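Long-range contacts in B-N-acetylhexosaminidase (Streptomyces plicatus, PDB 5FCZ), which probably hydrolyses terminal N-acetylhexosamine residues from N-acetyl-beta-hexosaminides, as a family 20 glycoside hydrolase: residues R168-V173 and G226-A231; Y313-G318 and T346-H351; P394-Y399 and V420-D425; L410-A415 and W448-S453. All blocks are in the same frame, centred on the assembly; numbering follows the deposited sequence.

Contact 1: residues R168-V173 and G226-A231; sequences RHFFGV and GYYTKA. With TNX (1,5-anhydro-2-deoxy-2-(ethanethioylamino)-D-arabino-hex-1-enitol), chain B.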
# COMPACT_ATOMS: atom_id res chain seq x y z
N ARG A 168 12.69 -8.73 6.37
CA ARG A 168 12.75 -10.17 6.62
C ARG A 168 13.38 -10.90 5.44
O ARG A 168 14.36 -11.63 5.61
CB ARG A 168 11.37 -10.73 6.93
CG ARG A 168 11.09 -10.69 8.38
CD ARG A 168 11.35 -9.30 8.99
NE ARG A 168 11.00 -9.32 10.41
CZ ARG A 168 9.77 -9.16 10.89
NH1 ARG A 168 8.74 -8.91 10.09
NH2 ARG A 168 9.58 -9.27 12.19
N HIS A 169 12.84 -10.69 4.24
CA HIS A 169 13.58 -10.92 3.01
C HIS A 169 13.68 -9.61 2.25
O HIS A 169 12.70 -8.87 2.16
CB HIS A 169 12.92 -11.97 2.15
CG HIS A 169 13.09 -13.35 2.68
ND1 HIS A 169 12.19 -13.95 3.55
CD2 HIS A 169 14.08 -14.25 2.49
CE1 HIS A 169 12.63 -15.15 3.85
NE2 HIS A 169 13.77 -15.36 3.22
N PHE A 170 14.87 -9.33 1.72
CA PHE A 170 15.10 -8.11 0.97
C PHE A 170 14.59 -8.23 -0.44
O PHE A 170 14.70 -9.28 -1.06
CB PHE A 170 16.59 -7.79 0.91
CG PHE A 170 16.91 -6.54 0.18
CD1 PHE A 170 16.49 -5.32 0.66
CD2 PHE A 170 17.66 -6.57 -0.98
CE1 PHE A 170 16.80 -4.16 -0.01
CE2 PHE A 170 17.97 -5.39 -1.63
CZ PHE A 170 17.54 -4.21 -1.16
N PHE A 171 14.03 -7.13 -0.95
CA PHE A 171 13.59 -7.01 -2.33
C PHE A 171 14.17 -5.73 -2.89
O PHE A 171 14.08 -4.67 -2.26
CB PHE A 171 12.06 -7.01 -2.42
CG PHE A 171 11.43 -8.28 -1.94
CD1 PHE A 171 11.20 -8.48 -0.59
CD2 PHE A 171 11.09 -9.29 -2.84
CE1 PHE A 171 10.63 -9.67 -0.13
CE2 PHE A 171 10.51 -10.50 -2.36
CZ PHE A 171 10.29 -10.67 -1.02
N GLY A 172 14.84 -5.85 -4.03
CA GLY A 172 15.49 -4.73 -4.67
C GLY A 172 14.53 -3.76 -5.30
O GLY A 172 13.31 -3.94 -5.31
N VAL A 173 15.12 -2.69 -5.85
CA VAL A 173 14.35 -1.58 -6.44
C VAL A 173 13.37 -2.13 -7.46
O VAL A 173 12.17 -1.79 -7.45
CB VAL A 173 15.30 -0.53 -7.07
CG1 VAL A 173 14.53 0.53 -7.85
CG2 VAL A 173 16.14 0.17 -5.98
N GLY A 226 20.82 -7.32 1.76
CA GLY A 226 20.83 -6.20 0.85
C GLY A 226 20.33 -4.95 1.55
O GLY A 226 19.90 -4.98 2.70
N TYR A 227 20.41 -3.84 0.82
CA TYR A 227 19.95 -2.55 1.32
C TYR A 227 19.91 -1.58 0.16
O TYR A 227 20.47 -1.83 -0.91
CB TYR A 227 20.85 -2.01 2.41
CG TYR A 227 22.26 -1.73 1.99
CD1 TYR A 227 22.62 -0.49 1.55
CD2 TYR A 227 23.24 -2.71 2.07
CE1 TYR A 227 23.94 -0.22 1.18
CE2 TYR A 227 24.54 -2.46 1.70
CZ TYR A 227 24.89 -1.20 1.26
OH TYR A 227 26.20 -0.91 0.88
N TYR A 228 19.25 -0.46 0.39
CA TYR A 228 19.12 0.62 -0.57
C TYR A 228 20.16 1.68 -0.24
O TYR A 228 20.16 2.23 0.87
CB TYR A 228 17.74 1.27 -0.54
CG TYR A 228 16.59 0.28 -0.61
CD1 TYR A 228 16.48 -0.61 -1.65
CD2 TYR A 228 15.62 0.26 0.38
CE1 TYR A 228 15.44 -1.52 -1.70
CE2 TYR A 228 14.57 -0.64 0.33
CZ TYR A 228 14.49 -1.53 -0.71
OH TYR A 228 13.46 -2.45 -0.77
N THR A 229 21.03 1.95 -1.20
CA THR A 229 21.75 3.21 -1.20
C THR A 229 20.74 4.36 -1.21
O THR A 229 19.57 4.19 -1.54
CB THR A 229 22.67 3.29 -2.42
OG1 THR A 229 21.89 3.24 -3.64
CG2 THR A 229 23.66 2.15 -2.39
N LYS A 230 21.21 5.56 -0.86
CA LYS A 230 20.34 6.72 -0.94
C LYS A 230 19.74 6.85 -2.33
O LYS A 230 18.56 7.18 -2.48
CB LYS A 230 21.11 7.99 -0.59
CG LYS A 230 21.84 7.93 0.78
CD LYS A 230 20.92 8.39 1.92
CE LYS A 230 21.66 8.64 3.24
NZ LYS A 230 20.99 9.72 4.06
N ALA A 231 20.54 6.60 -3.37
CA ALA A 231 20.05 6.77 -4.73
C ALA A 231 18.96 5.75 -5.06
O ALA A 231 17.92 6.10 -5.64
CB ALA A 231 21.22 6.66 -5.72
C1 TNX B . 3.99 -9.46 14.10
S7 TNX B . 2.48 -7.41 12.96
C2 TNX B . 4.78 -8.45 13.81
C3 TNX B . 5.79 -8.58 12.66
C4 TNX B . 5.51 -9.95 11.99
C5 TNX B . 3.99 -10.16 11.84
C6 TNX B . 3.73 -11.57 11.31
C7 TNX B . 3.54 -6.50 13.88
C8 TNX B . 3.37 -5.01 14.03
N2 TNX B . 4.56 -7.16 14.41
O3 TNX B . 7.09 -8.43 13.14
O4 TNX B . 6.13 -9.95 10.74
O5 TNX B . 3.28 -10.05 13.10
O6 TNX B . 2.47 -11.60 10.70
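F170 and G226 bring the two backbones to 6.0 Å between their CA atoms, and the touching parts, 170-173 and 226-228, run 38° apart. Segment 168-173 is a catalytic-face loop of a TIM barrel, leading from strand 159-165 into helix 173-184; segment 226-231 ends in the first turn of helix 230-242. With its CG anti to the backbone N (chi1 -179°), F170 reaches across and lays one face of its ring on G226, whose CA stands 3.9 Å from the ring centroid in a CH-pi contact. G226, with no side chain, lets the ring lie this close. The N of Y227 lies over the same face near the rim, 3.5 Å from F170 CZ. The Y228 ring leans against F170 obliquely, planes 47° apart, with F170 CE1 3.4 Å from Y228 CE1 and over a face of the tyrosine. Its hydroxyl donates to F171 O at 2.7 Å, almost straight on to the carbonyl, which fixes the far end of the ring. With an alanine here instead of F170, a gap would probably open over G226, and the Y228 ring would lose the neighbour that covers one of its faces. At the other end of the loop R168, bridged to D165 and D197, grips the bound sugar analogue: NH1 meets TNX O4 at 2.9 Å, and NH2 donates to TNX O3 at 2.8 Å.

Contact 2: residues Y313-G318 and T346-H351; sequences YLHIGG and TVVGWH. With TNX (1,5-anhydro-2-deoxy-2-(ethanethioylamino)-D-arabino-hex-1-enitol), chain B.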
# COMPACT_ATOMS: atom_id res chain seq x y z
N TYR A 313 4.80 11.65 6.50
CA TYR A 313 4.80 10.77 7.67
C TYR A 313 6.09 9.96 7.77
O TYR A 313 6.65 9.54 6.74
CB TYR A 313 3.60 9.80 7.64
CG TYR A 313 2.31 10.43 7.21
CD1 TYR A 313 1.96 10.47 5.88
CD2 TYR A 313 1.45 11.01 8.13
CE1 TYR A 313 0.79 11.05 5.46
CE2 TYR A 313 0.27 11.60 7.72
CZ TYR A 313 -0.06 11.63 6.39
OH TYR A 313 -1.22 12.23 5.97
N LEU A 314 6.54 9.75 9.02
CA LEU A 314 7.56 8.76 9.38
C LEU A 314 6.96 7.80 10.40
O LEU A 314 6.37 8.23 11.40
CB LEU A 314 8.85 9.37 9.98
CG LEU A 314 9.68 10.33 9.18
CD1 LEU A 314 10.99 10.70 9.93
CD2 LEU A 314 10.00 9.74 7.84
N HIS A 315 7.13 6.51 10.15
CA HIS A 315 6.63 5.44 10.99
C HIS A 315 7.78 5.02 11.91
O HIS A 315 8.86 4.68 11.42
CB HIS A 315 6.19 4.31 10.08
CG HIS A 315 5.14 3.40 10.64
ND1 HIS A 315 5.28 2.73 11.83
CD2 HIS A 315 3.94 3.01 10.13
CE1 HIS A 315 4.20 1.99 12.05
NE2 HIS A 315 3.38 2.15 11.03
N ILE A 316 7.56 5.06 13.22
CA ILE A 316 8.59 4.65 14.17
C ILE A 316 8.29 3.28 14.78
O ILE A 316 8.92 2.89 15.77
CB ILE A 316 8.79 5.69 15.29
CG1 ILE A 316 7.52 5.91 16.10
CG2 ILE A 316 9.22 6.99 14.72
CD1 ILE A 316 7.70 6.84 17.24
N GLY A 317 7.31 2.57 14.25
CA GLY A 317 6.96 1.27 14.77
C GLY A 317 6.42 1.27 16.18
O GLY A 317 5.35 1.85 16.45
N GLY A 318 7.15 0.62 17.08
CA GLY A 318 6.78 0.47 18.47
C GLY A 318 6.13 -0.85 18.84
O GLY A 318 5.73 -1.03 19.99
N THR A 346 4.96 13.95 10.46
CA THR A 346 3.92 13.43 11.33
C THR A 346 4.28 12.00 11.78
O THR A 346 4.65 11.17 10.95
CB THR A 346 2.58 13.47 10.60
OG1 THR A 346 2.24 14.84 10.37
CG2 THR A 346 1.45 12.79 11.38
N VAL A 347 4.18 11.72 13.08
CA VAL A 347 4.59 10.40 13.56
C VAL A 347 3.45 9.40 13.36
O VAL A 347 2.26 9.72 13.50
CB VAL A 347 5.07 10.45 15.03
CG1 VAL A 347 4.08 11.03 15.92
CG2 VAL A 347 5.42 9.05 15.55
N VAL A 348 3.84 8.20 12.95
CA VAL A 348 2.98 7.03 12.89
C VAL A 348 3.66 5.95 13.74
O VAL A 348 4.89 5.80 13.69
CB VAL A 348 2.76 6.54 11.44
CG1 VAL A 348 1.72 5.39 11.39
CG2 VAL A 348 2.32 7.67 10.54
N GLY A 349 2.85 5.22 14.51
CA GLY A 349 3.34 4.07 15.24
C GLY A 349 2.29 2.98 15.21
O GLY A 349 1.11 3.23 14.99
N TRP A 350 2.74 1.75 15.43
CA TRP A 350 1.80 0.68 15.70
C TRP A 350 1.03 1.03 16.97
O TRP A 350 1.44 1.89 17.74
CB TRP A 350 2.55 -0.65 15.81
CG TRP A 350 3.30 -1.05 14.55
CD1 TRP A 350 4.67 -1.02 14.33
CD2 TRP A 350 2.72 -1.54 13.33
NE1 TRP A 350 4.96 -1.46 13.06
CE2 TRP A 350 3.79 -1.78 12.42
CE3 TRP A 350 1.42 -1.80 12.92
CZ2 TRP A 350 3.57 -2.28 11.13
CZ3 TRP A 350 1.20 -2.29 11.63
CH2 TRP A 350 2.27 -2.52 10.75
N HIS A 351 -0.13 0.38 17.19
CA HIS A 351 -1.06 0.88 18.21
C HIS A 351 -0.58 0.65 19.65
O HIS A 351 -1.21 1.15 20.59
CB HIS A 351 -2.46 0.27 18.02
CG HIS A 351 -2.55 -1.16 18.45
ND1 HIS A 351 -2.31 -2.20 17.59
CD2 HIS A 351 -2.82 -1.71 19.66
CE1 HIS A 351 -2.42 -3.34 18.25
NE2 HIS A 351 -2.72 -3.07 19.50
C1 TNX B . 3.99 -9.46 14.10
S7 TNX B . 2.48 -7.41 12.96
C2 TNX B . 4.78 -8.45 13.81
C3 TNX B . 5.79 -8.58 12.66
C4 TNX B . 5.51 -9.95 11.99
C5 TNX B . 3.99 -10.16 11.84
C6 TNX B . 3.73 -11.57 11.31
C7 TNX B . 3.54 -6.50 13.88
C8 TNX B . 3.37 -5.01 14.03
N2 TNX B . 4.56 -7.16 14.41
O3 TNX B . 7.09 -8.43 13.14
O4 TNX B . 6.13 -9.95 10.74
O5 TNX B . 3.28 -10.05 13.10
O6 TNX B . 2.47 -11.60 10.70
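H315 and V348, paired in register on neighbouring parallel strands, point to the same side of the sheet. H315 swings its ring over the valine (chi1 -154°, CG roughly opposite the backbone N), so that V348 CG1 packs on one face and comes within 3.5 Å of H315 CD2. Stacking on H192 and a bond from NE2 to Q365 add to the grip, while G317 N donates to H315 ND1 at 3.2 Å, in the ring plane. The imidazole then turns an edge toward the face of W350: an edge-to-face pair with planes 54° apart and 4.7 Å between the H315 centroid and that of the five-membered ring, led by CE1. The opposite face of the indole receives the methyl C8 of the ligand's thioacetyl group over its centre, 3.6 Å from W350 CD2, and NE1 is tied to E250. H315 is thus a second-shell residue behind the wall that the methyl touches. Farther back on the same side, Y313 and T346 lie alongside one another, Y313 CD2 3.7 Å from T346 CB. On the other side, I316 CD1 meets V347 CG2 at 3.6 Å beneath helix 326-342. Bonds from L314 N to T346 O, V348 N to L314 O and I316 N to V348 O knit the strands, and W350 N to G317 O (2.8 Å) extends the hold past the regular pairing. This is the beta-alpha-beta crossover of a TIM barrel, strand 313-315, helix 326-342 and strand 346-350, with the C-terminal strand ends opening on the sugar site.

Contact 3: residues P394-Y399 and V420-D425; sequences PADRTY and VQRSYD. With TNX (1,5-anhydro-2-deoxy-2-(ethanethioylamino)-D-arabino-hex-1-enitol), chain B.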
# COMPACT_ATOMS: atom_id res chain seq x y z
N PRO A 394 -6.27 -4.91 10.85
CA PRO A 394 -6.38 -6.08 11.73
C PRO A 394 -5.71 -7.31 11.14
O PRO A 394 -5.81 -7.58 9.94
CB PRO A 394 -7.90 -6.29 11.89
CG PRO A 394 -8.58 -5.07 11.34
CD PRO A 394 -7.59 -4.42 10.39
N ALA A 395 -5.03 -8.06 12.01
CA ALA A 395 -4.17 -9.15 11.56
C ALA A 395 -4.98 -10.34 11.09
O ALA A 395 -4.47 -11.17 10.33
CB ALA A 395 -3.22 -9.57 12.69
N ASP A 396 -6.24 -10.42 11.50
CA ASP A 396 -7.15 -11.43 10.97
C ASP A 396 -8.08 -10.84 9.92
O ASP A 396 -9.14 -11.41 9.63
CB ASP A 396 -7.93 -12.07 12.12
CG ASP A 396 -8.73 -11.06 12.92
OD1 ASP A 396 -8.64 -9.84 12.63
OD2 ASP A 396 -9.46 -11.47 13.85
N ARG A 397 -7.70 -9.70 9.33
CA ARG A 397 -8.41 -9.15 8.18
C ARG A 397 -7.52 -8.83 6.99
O ARG A 397 -7.80 -9.27 5.88
CB ARG A 397 -9.15 -7.88 8.58
CG ARG A 397 -10.13 -8.12 9.67
CD ARG A 397 -11.35 -8.86 9.15
NE ARG A 397 -12.31 -9.12 10.23
CZ ARG A 397 -13.56 -9.51 10.05
NH1 ARG A 397 -14.07 -9.68 8.84
NH2 ARG A 397 -14.32 -9.71 11.10
N THR A 398 -6.45 -8.06 7.20
CA THR A 398 -5.72 -7.50 6.08
C THR A 398 -4.25 -7.88 6.04
O THR A 398 -3.51 -7.32 5.23
CB THR A 398 -5.86 -5.98 6.08
OG1 THR A 398 -5.21 -5.47 7.25
CG2 THR A 398 -7.35 -5.55 6.07
N TYR A 399 -3.79 -8.81 6.86
CA TYR A 399 -2.40 -9.24 6.82
C TYR A 399 -2.27 -10.21 5.66
O TYR A 399 -2.75 -11.33 5.75
CB TYR A 399 -1.98 -9.89 8.13
CG TYR A 399 -1.43 -8.90 9.15
CD1 TYR A 399 -1.90 -7.60 9.18
CD2 TYR A 399 -0.44 -9.26 10.06
CE1 TYR A 399 -1.40 -6.68 10.08
CE2 TYR A 399 0.07 -8.39 10.93
CZ TYR A 399 -0.40 -7.06 10.94
OH TYR A 399 0.09 -6.10 11.80
N VAL A 420 -10.84 -15.09 1.62
CA VAL A 420 -11.10 -13.89 0.86
C VAL A 420 -12.29 -13.14 1.45
O VAL A 420 -12.24 -11.91 1.62
CB VAL A 420 -11.31 -14.25 -0.62
CG1 VAL A 420 -11.51 -13.03 -1.38
CG2 VAL A 420 -10.13 -15.02 -1.16
N GLN A 421 -13.37 -13.87 1.79
CA GLN A 421 -14.54 -13.21 2.34
C GLN A 421 -14.23 -12.54 3.67
O GLN A 421 -14.65 -11.40 3.93
CB GLN A 421 -15.69 -14.20 2.52
CG GLN A 421 -16.91 -13.43 3.05
CD GLN A 421 -18.17 -14.22 3.24
OE1 GLN A 421 -18.28 -15.42 2.87
NE2 GLN A 421 -19.16 -13.55 3.79
N ARG A 422 -13.53 -13.25 4.56
CA ARG A 422 -13.20 -12.67 5.86
C ARG A 422 -12.43 -11.37 5.71
O ARG A 422 -12.68 -10.40 6.43
CB ARG A 422 -12.39 -13.65 6.71
CG ARG A 422 -11.99 -13.05 8.05
CD ARG A 422 -11.52 -14.03 9.14
NE ARG A 422 -11.26 -13.26 10.36
CZ ARG A 422 -12.20 -12.81 11.20
NH1 ARG A 422 -13.46 -13.12 10.99
NH2 ARG A 422 -11.88 -12.06 12.25
N SER A 423 -11.46 -11.34 4.78
CA SER A 423 -10.62 -10.15 4.60
C SER A 423 -11.44 -8.95 4.14
O SER A 423 -11.11 -7.81 4.49
CB SER A 423 -9.50 -10.45 3.60
OG SER A 423 -8.91 -9.26 3.14
N TYR A 424 -12.51 -9.19 3.38
CA TYR A 424 -13.29 -8.13 2.76
C TYR A 424 -14.48 -7.69 3.60
O TYR A 424 -14.84 -6.49 3.57
CB TYR A 424 -13.80 -8.61 1.39
CG TYR A 424 -14.80 -7.68 0.74
CD1 TYR A 424 -14.39 -6.50 0.13
CD2 TYR A 424 -16.15 -7.96 0.78
CE1 TYR A 424 -15.31 -5.63 -0.44
CE2 TYR A 424 -17.08 -7.10 0.21
CZ TYR A 424 -16.67 -5.93 -0.40
OH TYR A 424 -17.62 -5.08 -0.96
N ASP A 425 -15.07 -8.60 4.37
CA ASP A 425 -16.45 -8.47 4.84
C ASP A 425 -16.52 -7.82 6.21
O ASP A 425 -16.79 -8.46 7.22
CB ASP A 425 -17.11 -9.84 4.86
CG ASP A 425 -18.64 -9.78 4.94
OD1 ASP A 425 -19.25 -8.72 4.69
OD2 ASP A 425 -19.23 -10.84 5.23
C1 TNX B . 3.99 -9.46 14.10
S7 TNX B . 2.48 -7.41 12.96
C2 TNX B . 4.78 -8.45 13.81
C3 TNX B . 5.79 -8.58 12.66
C4 TNX B . 5.51 -9.95 11.99
C5 TNX B . 3.99 -10.16 11.84
C6 TNX B . 3.73 -11.57 11.31
C7 TNX B . 3.54 -6.50 13.88
C8 TNX B . 3.37 -5.01 14.03
N2 TNX B . 4.56 -7.16 14.41
O3 TNX B . 7.09 -8.43 13.14
O4 TNX B . 6.13 -9.95 10.74
O5 TNX B . 3.28 -10.05 13.10
O6 TNX B . 2.47 -11.60 10.70
O HOH W 1 -17.28 -9.47 10.32
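D396 and R422 form a salt bridge, OD2 to NH2 at 3.0 Å, with the carboxylate and guanidinium planes 69° apart; the hydrogen bond within it is weak. D370 shares both ends of it: its carboxylate makes a second salt bridge to R422 NH2, and its backbone N donates to D396 OD2. Another weak bond runs from R422 NE to the backbone O of D396 at 2.9 Å, so the extended arginine meets both the side chain and the main chain of one residue. In return R397 reaches back to the helix. Bent at chi2 (-73°), it points NH1 at R422 O, 2.9 Å away, in the carbonyl plane and on a lone pair. The two arginine side chains cross at about a right angle, but their guanidinium groups lie face over face at 34°, R397 NH2 being 3.5 Å from R422 NH1; the two carboxylates beside R422 probably ease the closeness of like charges. A water accepts from R397 NH2 at 3.1 Å and donates to D425 O. Deeper in, S423 OG makes a weak bond to R397 O at 3.0 Å, its proton having another possible acceptor. Here the backbones come closest, with 4.3 Å between the CA atoms of R397 and S423, and V469 of helix 465-474 packs against both S423 and T398. Within 394-399 the turn is closed by P394 O, which accepts from both R397 N and T398 N. The contact pins short helix 420-424 against the start of the long loop that follows strand 389-392, an elaborated beta-alpha connection of the TIM barrel.

Contact 4: residues L410-A415 and W448-S453; sequences LGLSWA and WTETLS. With TNX (1,5-anhydro-2-deoxy-2-(ethanethioylamino)-D-arabino-hex-1-enitol), chain B.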
# COMPACT_ATOMS: atom_id res chain seq x y z
N LEU A 410 2.54 -21.17 1.93
CA LEU A 410 3.29 -20.05 2.45
C LEU A 410 2.51 -19.35 3.56
O LEU A 410 1.36 -19.68 3.85
CB LEU A 410 3.60 -19.09 1.29
CG LEU A 410 4.48 -19.65 0.16
CD1 LEU A 410 4.56 -18.65 -0.98
CD2 LEU A 410 5.89 -20.02 0.64
N GLY A 411 3.12 -18.33 4.16
CA GLY A 411 2.42 -17.52 5.14
C GLY A 411 2.49 -18.08 6.56
O GLY A 411 3.07 -19.13 6.84
N LEU A 412 1.89 -17.32 7.47
CA LEU A 412 1.73 -17.63 8.89
C LEU A 412 0.27 -17.88 9.25
O LEU A 412 -0.65 -17.67 8.45
CB LEU A 412 2.29 -16.50 9.74
CG LEU A 412 3.77 -16.11 9.49
CD1 LEU A 412 4.21 -14.94 10.40
CD2 LEU A 412 4.66 -17.28 9.68
N SER A 413 0.05 -18.33 10.49
CA SER A 413 -1.30 -18.61 10.96
C SER A 413 -1.53 -18.13 12.39
O SER A 413 -2.57 -18.45 12.98
CB SER A 413 -1.61 -20.12 10.88
OG SER A 413 -0.62 -20.86 11.56
N TRP A 414 -0.60 -17.39 12.97
CA TRP A 414 -0.77 -16.99 14.36
C TRP A 414 -2.07 -16.23 14.57
O TRP A 414 -2.60 -16.21 15.68
CB TRP A 414 0.43 -16.16 14.80
CG TRP A 414 0.56 -14.79 14.17
CD1 TRP A 414 1.34 -14.46 13.11
CD2 TRP A 414 -0.07 -13.58 14.60
NE1 TRP A 414 1.23 -13.10 12.84
CE2 TRP A 414 0.37 -12.54 13.75
CE3 TRP A 414 -0.97 -13.26 15.62
CZ2 TRP A 414 -0.06 -11.21 13.88
CZ3 TRP A 414 -1.40 -11.94 15.75
CH2 TRP A 414 -0.93 -10.92 14.88
N ALA A 415 -2.60 -15.60 13.53
CA ALA A 415 -3.85 -14.87 13.60
C ALA A 415 -5.03 -15.70 13.11
O ALA A 415 -6.10 -15.15 12.80
CB ALA A 415 -3.77 -13.57 12.78
N TRP A 448 3.99 -9.08 5.33
CA TRP A 448 5.23 -9.43 6.01
C TRP A 448 5.93 -10.56 5.28
O TRP A 448 5.28 -11.39 4.63
CB TRP A 448 4.96 -9.82 7.47
CG TRP A 448 4.24 -8.76 8.23
CD1 TRP A 448 2.91 -8.66 8.41
CD2 TRP A 448 4.82 -7.63 8.87
NE1 TRP A 448 2.60 -7.53 9.12
CE2 TRP A 448 3.77 -6.88 9.43
CE3 TRP A 448 6.14 -7.17 9.02
CZ2 TRP A 448 3.98 -5.70 10.16
CZ3 TRP A 448 6.36 -6.00 9.74
CH2 TRP A 448 5.29 -5.29 10.32
N THR A 449 7.26 -10.60 5.36
CA THR A 449 8.00 -11.54 4.51
C THR A 449 8.86 -12.57 5.28
O THR A 449 9.85 -13.07 4.74
CB THR A 449 8.82 -10.75 3.49
OG1 THR A 449 9.72 -9.84 4.12
CG2 THR A 449 7.89 -9.96 2.60
N GLU A 450 8.46 -13.00 6.50
CA GLU A 450 9.18 -14.13 7.12
C GLU A 450 9.30 -15.31 6.18
O GLU A 450 10.32 -16.02 6.17
CB GLU A 450 8.51 -14.61 8.40
CG GLU A 450 8.79 -13.75 9.60
CD GLU A 450 7.78 -12.63 9.75
OE1 GLU A 450 7.09 -12.26 8.75
OE2 GLU A 450 7.66 -12.12 10.88
N THR A 451 8.26 -15.55 5.37
CA THR A 451 8.11 -16.78 4.60
C THR A 451 8.19 -16.53 3.10
O THR A 451 8.06 -17.49 2.33
CB THR A 451 6.76 -17.47 4.90
OG1 THR A 451 5.71 -16.84 4.17
CG2 THR A 451 6.40 -17.41 6.41
N LEU A 452 8.39 -15.29 2.66
CA LEU A 452 8.29 -14.95 1.25
C LEU A 452 9.61 -14.37 0.76
O LEU A 452 10.12 -13.39 1.32
CB LEU A 452 7.15 -13.97 1.01
CG LEU A 452 5.80 -14.32 1.63
CD1 LEU A 452 4.89 -13.15 1.45
CD2 LEU A 452 5.23 -15.55 0.98
N SER A 453 10.16 -14.96 -0.30
CA SER A 453 11.46 -14.55 -0.79
C SER A 453 11.53 -14.24 -2.28
O SER A 453 12.63 -13.98 -2.77
CB SER A 453 12.51 -15.63 -0.48
OG SER A 453 12.08 -16.89 -0.97
C1 TNX B . 3.99 -9.46 14.10
S7 TNX B . 2.48 -7.41 12.96
C2 TNX B . 4.78 -8.45 13.81
C3 TNX B . 5.79 -8.58 12.66
C4 TNX B . 5.51 -9.95 11.99
C5 TNX B . 3.99 -10.16 11.84
C6 TNX B . 3.73 -11.57 11.31
C7 TNX B . 3.54 -6.50 13.88
C8 TNX B . 3.37 -5.01 14.03
N2 TNX B . 4.56 -7.16 14.41
O3 TNX B . 7.09 -8.43 13.14
O4 TNX B . 6.13 -9.95 10.74
O5 TNX B . 3.28 -10.05 13.10
O6 TNX B . 2.47 -11.60 10.70
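G411 and T451 join the two loops through one hydrogen bond, G411 N to T451 OG1, 3.0 Å long at 148°. Leucines flank it: L410 CD1 meets L452 CD2 at 3.7 Å, and L412 CD2 lies the same distance from T451 CG2, while L412 CD1 leans on C6 of the ligand. W448 carries segment 448-453 into the site. Its CB lies 3.5 Å from TNX O4. Beyond it the indole, turned beneath the sugar by CG sitting opposite the carbonyl carbon (chi1 -56°), offers one face: CG, CD2 and CE3 pass under O4, CE3 at 3.3 Å. On the pyrrole side CD1 approaches O6 and C5, and NE1 the sulfur S7. At the far rim CZ3 and CH2 run under C3, and CZ2 comes to 3.6 Å from S7. A serine in place of W448 would probably leave the sugar without its floor, free to tilt, with a gap beneath C3 and C5. Polar groups hold the ring's periphery. W414 NE1 donates to TNX O6 at 2.9 Å, nearly straight and in the plane of the indole, and TNX O4 donates to E450 OE2 at 2.7 Å. A platform face under the ring, with directional bonds on its outer hydroxyls, implies a pocket that reads O4 and O6, consistent with a subsite for a terminal hexosamine.

How the contacts relate
Contact 2 is the buried one, backbone pairing between adjacent barrel strands; contacts 1, 3 and 4 are partly buried and involve the loops beyond the strands, contact 3 against a short helix, where scattered hydrogen bonds, aromatic packing or charges replace regular pairing. Contacts 3 and 4 draw on the same connection between strand 389-392 and helix 420-424, and their segments alternate along the chain; charge dominates the former, leucine packing and one hydrogen bond the latter. Contact 1 is stitched to contact 4 by H169 ND1 and T449 O. Contacts 1, 2 and 4 reach the ligand directly, and W448 of contact 4 packs on W350 of contact 2 and Y399 of contact 3.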